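Local coordinates for MutT/NUDIX family protein (Bacillus thuringiensis str. Al Hakam, PDB 3ID9), which probably hydrolyses a nucleoside diphosphate linked to another group, as Nudix hydrolases do, with a substrate that the structure alone does not show, at the interface of chains A and B. Residues are numbered along the deposited sequence; one frame, centred on the assembly and turned at random. Chains: chain A/B, MutT/NUDIX family protein.

Contact 1: the interface of chains A and B. Residues chain A 61, 82, 85, 100; chain B 82, 85, 96, 153, 155.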
loop_
_atom_site.group_PDB
_atom_site.type_symbol
_atom_site.label_atom_id
_atom_site.label_comp_id
_atom_site.label_asym_id
_atom_site.label_seq_id
_atom_site.Cartn_x
_atom_site.Cartn_y
_atom_site.Cartn_z
ATOM N N LEU A 61 8.530 6.324 0.119
ATOM C CA LEU A 61 7.291 6.884 -0.400
ATOM C C LEU A 61 6.961 8.158 0.383
ATOM O O LEU A 61 6.527 9.153 -0.188
ATOM C CB LEU A 61 6.144 5.879 -0.255
ATOM C CG LEU A 61 6.333 4.532 -0.951
ATOM C CD1 LEU A 61 5.036 3.740 -0.844
ATOM C CD2 LEU A 61 6.718 4.743 -2.412
ATOM N N LEU A 82 -2.259 5.000 4.582
ATOM C CA LEU A 82 -2.098 4.665 3.186
ATOM C C LEU A 82 -3.493 4.265 2.724
ATOM O O LEU A 82 -4.053 3.270 3.181
ATOM C CB LEU A 82 -1.101 3.514 3.027
ATOM C CG LEU A 82 -0.856 3.020 1.603
ATOM C CD1 LEU A 82 0.432 2.237 1.535
ATOM C CD2 LEU A 82 -2.028 2.172 1.160
ATOM N N VAL A 85 -3.957 1.731 -3.286
ATOM C CA VAL A 85 -2.724 1.494 -4.015
ATOM C C VAL A 85 -3.208 0.921 -5.346
ATOM O O VAL A 85 -4.070 0.052 -5.385
ATOM C CB VAL A 85 -1.803 0.492 -3.277
ATOM C CG1 VAL A 85 -2.595 -0.716 -2.851
ATOM C CG2 VAL A 85 -0.673 0.063 -4.178
ATOM N N PHE A 100 -2.027 8.605 -0.371
ATOM C CA PHE A 100 -1.946 8.758 1.075
ATOM C C PHE A 100 -2.951 9.748 1.650
ATOM O O PHE A 100 -3.243 10.770 1.040
ATOM C CB PHE A 100 -0.553 9.252 1.471
ATOM C CG PHE A 100 0.518 8.215 1.405
ATOM C CD1 PHE A 100 0.544 7.161 2.318
ATOM C CD2 PHE A 100 1.542 8.322 0.474
ATOM C CE1 PHE A 100 1.582 6.231 2.308
ATOM C CE2 PHE A 100 2.586 7.397 0.453
ATOM C CZ PHE A 100 2.605 6.350 1.374
ATOM N N LEU B 82 -4.975 -4.088 1.971
ATOM C CA LEU B 82 -3.546 -3.860 2.037
ATOM C C LEU B 82 -3.321 -3.613 3.527
ATOM O O LEU B 82 -3.890 -2.687 4.105
ATOM C CB LEU B 82 -3.211 -2.611 1.231
ATOM C CG LEU B 82 -1.806 -2.321 0.726
ATOM C CD1 LEU B 82 -0.810 -2.759 1.778
ATOM C CD2 LEU B 82 -1.574 -3.038 -0.591
ATOM N N VAL B 85 2.751 -1.649 4.243
ATOM C CA VAL B 85 3.677 -1.389 3.159
ATOM C C VAL B 85 4.973 -0.926 3.801
ATOM O O VAL B 85 4.993 -0.002 4.616
ATOM C CB VAL B 85 3.137 -0.308 2.186
ATOM C CG1 VAL B 85 4.200 0.041 1.162
ATOM C CG2 VAL B 85 1.890 -0.826 1.475
ATOM N N LEU B 96 10.353 -2.843 -1.932
ATOM C CA LEU B 96 9.010 -2.489 -1.525
ATOM C C LEU B 96 8.374 -3.808 -1.066
ATOM O O LEU B 96 8.328 -4.782 -1.818
ATOM C CB LEU B 96 8.248 -1.884 -2.701
ATOM C CG LEU B 96 6.873 -1.308 -2.367
ATOM C CD1 LEU B 96 7.013 -0.220 -1.314
ATOM C CD2 LEU B 96 6.238 -0.755 -3.624
ATOM N N GLY B 153 -3.864 -0.357 5.842
ATOM C CA GLY B 153 -3.289 0.886 5.359
ATOM C C GLY B 153 -2.100 1.426 6.145
ATOM O O GLY B 153 -1.820 2.626 6.091
ATOM N N TYR B 155 1.831 2.063 7.028
ATOM C CA TYR B 155 3.005 2.282 6.199
ATOM C C TYR B 155 4.233 2.670 7.006
ATOM O O TYR B 155 4.131 3.246 8.086
ATOM C CB TYR B 155 2.730 3.384 5.177
ATOM C CG TYR B 155 3.995 3.926 4.552
ATOM C CD1 TYR B 155 4.619 3.267 3.493
ATOM C CD2 TYR B 155 4.612 5.061 5.075
ATOM C CE1 TYR B 155 5.826 3.723 2.973
ATOM C CE2 TYR B 155 5.822 5.523 4.562
ATOM C CZ TYR B 155 6.423 4.852 3.515
ATOM O OH TYR B 155 7.619 5.317 3.012
#

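Contact 2: the interface of chains A and B. Residues chain A 87, 89, 155, 157; chain B 59-61.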
loop_
_atom_site.group_PDB
_atom_site.type_symbol
_atom_site.label_atom_id
_atom_site.label_comp_id
_atom_site.label_asym_id
_atom_site.label_seq_id
_atom_site.Cartn_x
_atom_site.Cartn_y
_atom_site.Cartn_z
ATOM N N ASP A 87 -1.894 -0.581 -9.160
ATOM C CA ASP A 87 -0.760 -0.951 -9.977
ATOM C C ASP A 87 -1.134 -1.446 -11.356
ATOM O O ASP A 87 -2.068 -2.224 -11.534
ATOM C CB ASP A 87 0.141 -1.963 -9.244
ATOM C CG ASP A 87 -0.291 -3.407 -9.430
ATOM O OD1 ASP A 87 -1.412 -3.761 -9.014
ATOM O OD2 ASP A 87 0.513 -4.187 -9.983
ATOM N N PRO A 89 1.172 -2.882 -14.273
ATOM C CA PRO A 89 2.459 -3.362 -14.783
ATOM C C PRO A 89 2.588 -3.302 -16.300
ATOM O O PRO A 89 3.697 -3.347 -16.829
ATOM C CB PRO A 89 2.536 -4.789 -14.234
ATOM C CG PRO A 89 1.109 -5.205 -14.187
ATOM C CD PRO A 89 0.418 -3.979 -13.638
ATOM N N TYR A 155 -7.031 -1.671 -2.643
ATOM C CA TYR A 155 -6.131 -2.059 -3.729
ATOM C C TYR A 155 -6.943 -2.361 -4.988
ATOM O O TYR A 155 -8.142 -2.601 -4.892
ATOM C CB TYR A 155 -5.355 -3.307 -3.296
ATOM C CG TYR A 155 -4.573 -3.965 -4.400
ATOM C CD1 TYR A 155 -3.311 -3.506 -4.755
ATOM C CD2 TYR A 155 -5.124 -5.009 -5.132
ATOM C CE1 TYR A 155 -2.619 -4.073 -5.814
ATOM C CE2 TYR A 155 -4.445 -5.574 -6.190
ATOM C CZ TYR A 155 -3.195 -5.107 -6.527
ATOM O OH TYR A 155 -2.518 -5.686 -7.577
ATOM N N GLY A 157 -5.258 -3.404 -8.853
ATOM C CA GLY A 157 -4.618 -4.318 -9.783
ATOM C C GLY A 157 -5.307 -4.373 -11.136
ATOM O O GLY A 157 -6.428 -4.865 -11.255
ATOM N N GLU B 59 3.569 -8.943 -13.460
ATOM C CA GLU B 59 2.470 -9.342 -12.589
ATOM C C GLU B 59 2.002 -8.174 -11.746
ATOM O O GLU B 59 2.778 -7.279 -11.432
ATOM C CB GLU B 59 2.895 -10.450 -11.622
ATOM C CG GLU B 59 3.300 -11.774 -12.222
ATOM C CD GLU B 59 3.607 -12.795 -11.136
ATOM O OE1 GLU B 59 4.436 -12.486 -10.254
ATOM O OE2 GLU B 59 3.022 -13.901 -11.157
ATOM N N THR B 60 0.725 -8.182 -11.393
ATOM C CA THR B 60 0.195 -7.160 -10.512
ATOM C C THR B 60 0.475 -7.738 -9.127
ATOM O O THR B 60 0.677 -8.952 -8.994
ATOM C CB THR B 60 -1.321 -6.996 -10.662
ATOM O OG1 THR B 60 -1.963 -8.254 -10.428
ATOM C CG2 THR B 60 -1.666 -6.492 -12.048
ATOM N N LEU B 61 0.501 -6.896 -8.100
ATOM C CA LEU B 61 0.751 -7.400 -6.756
ATOM C C LEU B 61 -0.214 -8.551 -6.485
ATOM O O LEU B 61 0.157 -9.558 -5.887
ATOM C CB LEU B 61 0.530 -6.308 -5.708
ATOM C CG LEU B 61 1.392 -5.056 -5.819
ATOM C CD1 LEU B 61 1.076 -4.143 -4.652
ATOM C CD2 LEU B 61 2.859 -5.426 -5.831
#

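Contact 3: the interface of chains A and B. Residues chain A 22, 24, 96; chain B 22, 24, 96.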
loop_
_atom_site.group_PDB
_atom_site.type_symbol
_atom_site.label_atom_id
_atom_site.label_comp_id
_atom_site.label_asym_id
_atom_site.label_seq_id
_atom_site.Cartn_x
_atom_site.Cartn_y
_atom_site.Cartn_z
HETATM N N MSE A 22 10.956 -0.082 -12.557
HETATM C CA MSE A 22 9.555 0.265 -12.187
HETATM C C MSE A 22 9.411 1.673 -11.610
HETATM O O MSE A 22 10.190 2.080 -10.748
HETATM C CB MSE A 22 9.015 -0.745 -11.178
HETATM C CG MSE A 22 7.692 -0.330 -10.577
HETATM SE SE MSE A 22 6.869 -1.720 -9.543
HETATM C CE MSE A 22 5.406 -2.174 -10.728
ATOM N N VAL A 24 7.241 4.644 -9.537
ATOM C CA VAL A 24 6.283 4.735 -8.437
ATOM C C VAL A 24 5.808 6.171 -8.242
ATOM O O VAL A 24 6.612 7.103 -8.210
ATOM C CB VAL A 24 6.894 4.250 -7.112
ATOM C CG1 VAL A 24 5.817 4.188 -6.041
ATOM C CG2 VAL A 24 7.530 2.890 -7.303
ATOM N N LEU A 96 3.381 1.861 -10.269
ATOM C CA LEU A 96 2.773 1.590 -8.978
ATOM C C LEU A 96 2.310 2.954 -8.464
ATOM O O LEU A 96 3.110 3.877 -8.324
ATOM C CB LEU A 96 3.809 0.983 -8.032
ATOM C CG LEU A 96 3.290 0.087 -6.910
ATOM C CD1 LEU A 96 2.200 0.808 -6.135
ATOM C CD2 LEU A 96 2.748 -1.201 -7.507
HETATM N N MSE B 22 14.078 -1.910 -8.894
HETATM C CA MSE B 22 13.091 -2.260 -7.824
HETATM C C MSE B 22 12.701 -3.730 -7.722
HETATM O O MSE B 22 12.489 -4.411 -8.727
HETATM C CB MSE B 22 11.805 -1.457 -7.998
HETATM C CG MSE B 22 11.788 -0.135 -7.279
HETATM SE SE MSE B 22 10.152 0.053 -6.267
HETATM C CE MSE B 22 10.897 -0.019 -4.478
ATOM N N VAL B 24 9.870 -6.075 -5.710
ATOM C CA VAL B 24 8.652 -6.028 -4.915
ATOM C C VAL B 24 8.285 -7.388 -4.331
ATOM O O VAL B 24 8.280 -8.402 -5.030
ATOM C CB VAL B 24 7.470 -5.518 -5.747
ATOM C CG1 VAL B 24 6.269 -5.283 -4.850
ATOM C CG2 VAL B 24 7.858 -4.241 -6.471
ATOM N N LEU B 96 10.353 -2.843 -1.932
ATOM C CA LEU B 96 9.010 -2.489 -1.525
ATOM C C LEU B 96 8.374 -3.808 -1.066
ATOM O O LEU B 96 8.328 -4.782 -1.818
ATOM C CB LEU B 96 8.248 -1.884 -2.701
ATOM C CG LEU B 96 6.873 -1.308 -2.367
ATOM C CD1 LEU B 96 7.013 -0.220 -1.314
ATOM C CD2 LEU B 96 6.238 -0.755 -3.624
#

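Contact 1: the interface of chains A and B
The backbone N of A:Leu82, in the extended strand 77-88, donates to the carbonyl O of B:Gly153 at 2.8 Å, and B:Gly153 has a left-handed backbone conformation (phi 76°). Apolar side chains pack beside this bond. A:Leu82 has CG anti to its own N (chi1 178°), which carries CD1 to CG2 of B:Val85 at 3.4 Å. The two side chains meet at about a right angle. The swapped pair is equivalent but uses other branches, CG1 of A:Val85 on CD2 of B:Leu82, again 3.4 Å apart. B:Tyr155 meets A:Phe100 and A:Leu61. A:Phe100 points its edge into one face of the tyrosine ring, its CZ lying 4.1 Å above the ring plane over the ring centre. The planes are turned 70° against each other. A:Leu61 runs slantwise across the tyrosine, with CB and CD1 both near CE1. Its backbone N, at the start of helix 61-73, stands 3.2 Å from the phenol OH of B:Tyr155 and can donate a long hydrogen bond to it. B:Leu96 borders A:Leu61 more loosely. The patch joins the two chains by an apolar core with a backbone bond beside it, and probably helps hold a dimer together.

Contact 2: the interface of chains A and B
The end of strand 77-88 in chain A, the loop after it and the C-terminal segment of chain A meet the loop at B:Glu59 and B:Thr60 and the first turn of helix 61-72 in chain B. A:Asp87 is the central group. Its CG lies between the backbone N and the carbonyl carbon (chi1 86°), and this turns the carboxylate toward chain B. OD2 accepts a hydrogen bond from the backbone N of B:Leu61 at 3.3 Å. The donor lies above the carboxylate plane, 43° out of it. The bond is bent (141° at H). The other oxygen, OD1, takes the phenol OH of A:Tyr155 at 2.6 Å on its syn side, somewhat out of the carboxylate plane. This bond probably helps set the rotation of the acid. The positive end of helix 61-72 would probably favour a charged carboxylate here. CE1 of A:Tyr155 lies 3.9 Å from CB of B:Leu61, and the two side chains slant across each other. The backbone N of A:Gly157 sits over one face of the ring, toward the rim. Beside the acid, the methyl CG2 of B:Thr60 packs on CD of A:Pro89 at 3.6 Å. On the chain B side, the site lies within the Nudix box, where the loop enters the long helix of the motif. On the chain A side, it lies at the end of strand 77-88 and beside the C-terminal segment.

Contact 3: the interface of chains A and B
A:Val24 meets the selenium of B:Met22, with CG2 and SE 4.0 Å apart, in a Nudix-family subunit contact built from the Met22 residues that precede strand 23-32, that strand, and strand 95-104. The reciprocal pair is nearly equal: CG2 of B:Val24 lies 4.1 Å from SE of A:Met22. Both positions 22 are selenomethionine, the first modelled residue of each chain. A:Met22 is poorly ordered, and its exact path is less certain than that of B:Met22. These crossed pairs are the tighter part of the patch. In each, the methionine and the valine side chains run across each other at about a right angle. Each Val24 has CG2 anti to its carbonyl carbon and beside its backbone N, and this branch does the touching. The two methionines reach the partner by different paths. As modelled, A:Met22 leaves the backbone extended and bends at the last torsion (chi3 -109°). B:Met22 starts from another first torsion and bends at both chi2 and chi3 (-131° and 112°). Each methionine nonetheless buries a similar surface against the other chain, 58 Å² for A:Met22 and 57 Å² for B:Met22. The two Leu96 side chains form the looser part. CG of A:Leu96 faces CD2 of B:Leu96 at 4.5 Å, beyond firm packing distance. The two leucines are modelled with different second torsions, which at this resolution may not be meaningful.

The three contacts are neighbouring parts of one two-fold interface. The C-alpha centres of contact 1 and contact 2 are about 13 Å apart, those of contact 1 and contact 3 about 12 Å, and those of contact 2 and contact 3 about 10 Å. Contact 1 and contact 3 share B:Leu96, so strand 95-104 of chain B serves both. Contact 1 and contact 2 both use strand 77-88 of chain A and the Leu61 and Tyr155 positions, with the chains exchanged. The interface therefore reaches the Nudix box in each subunit, and pairing could influence that region.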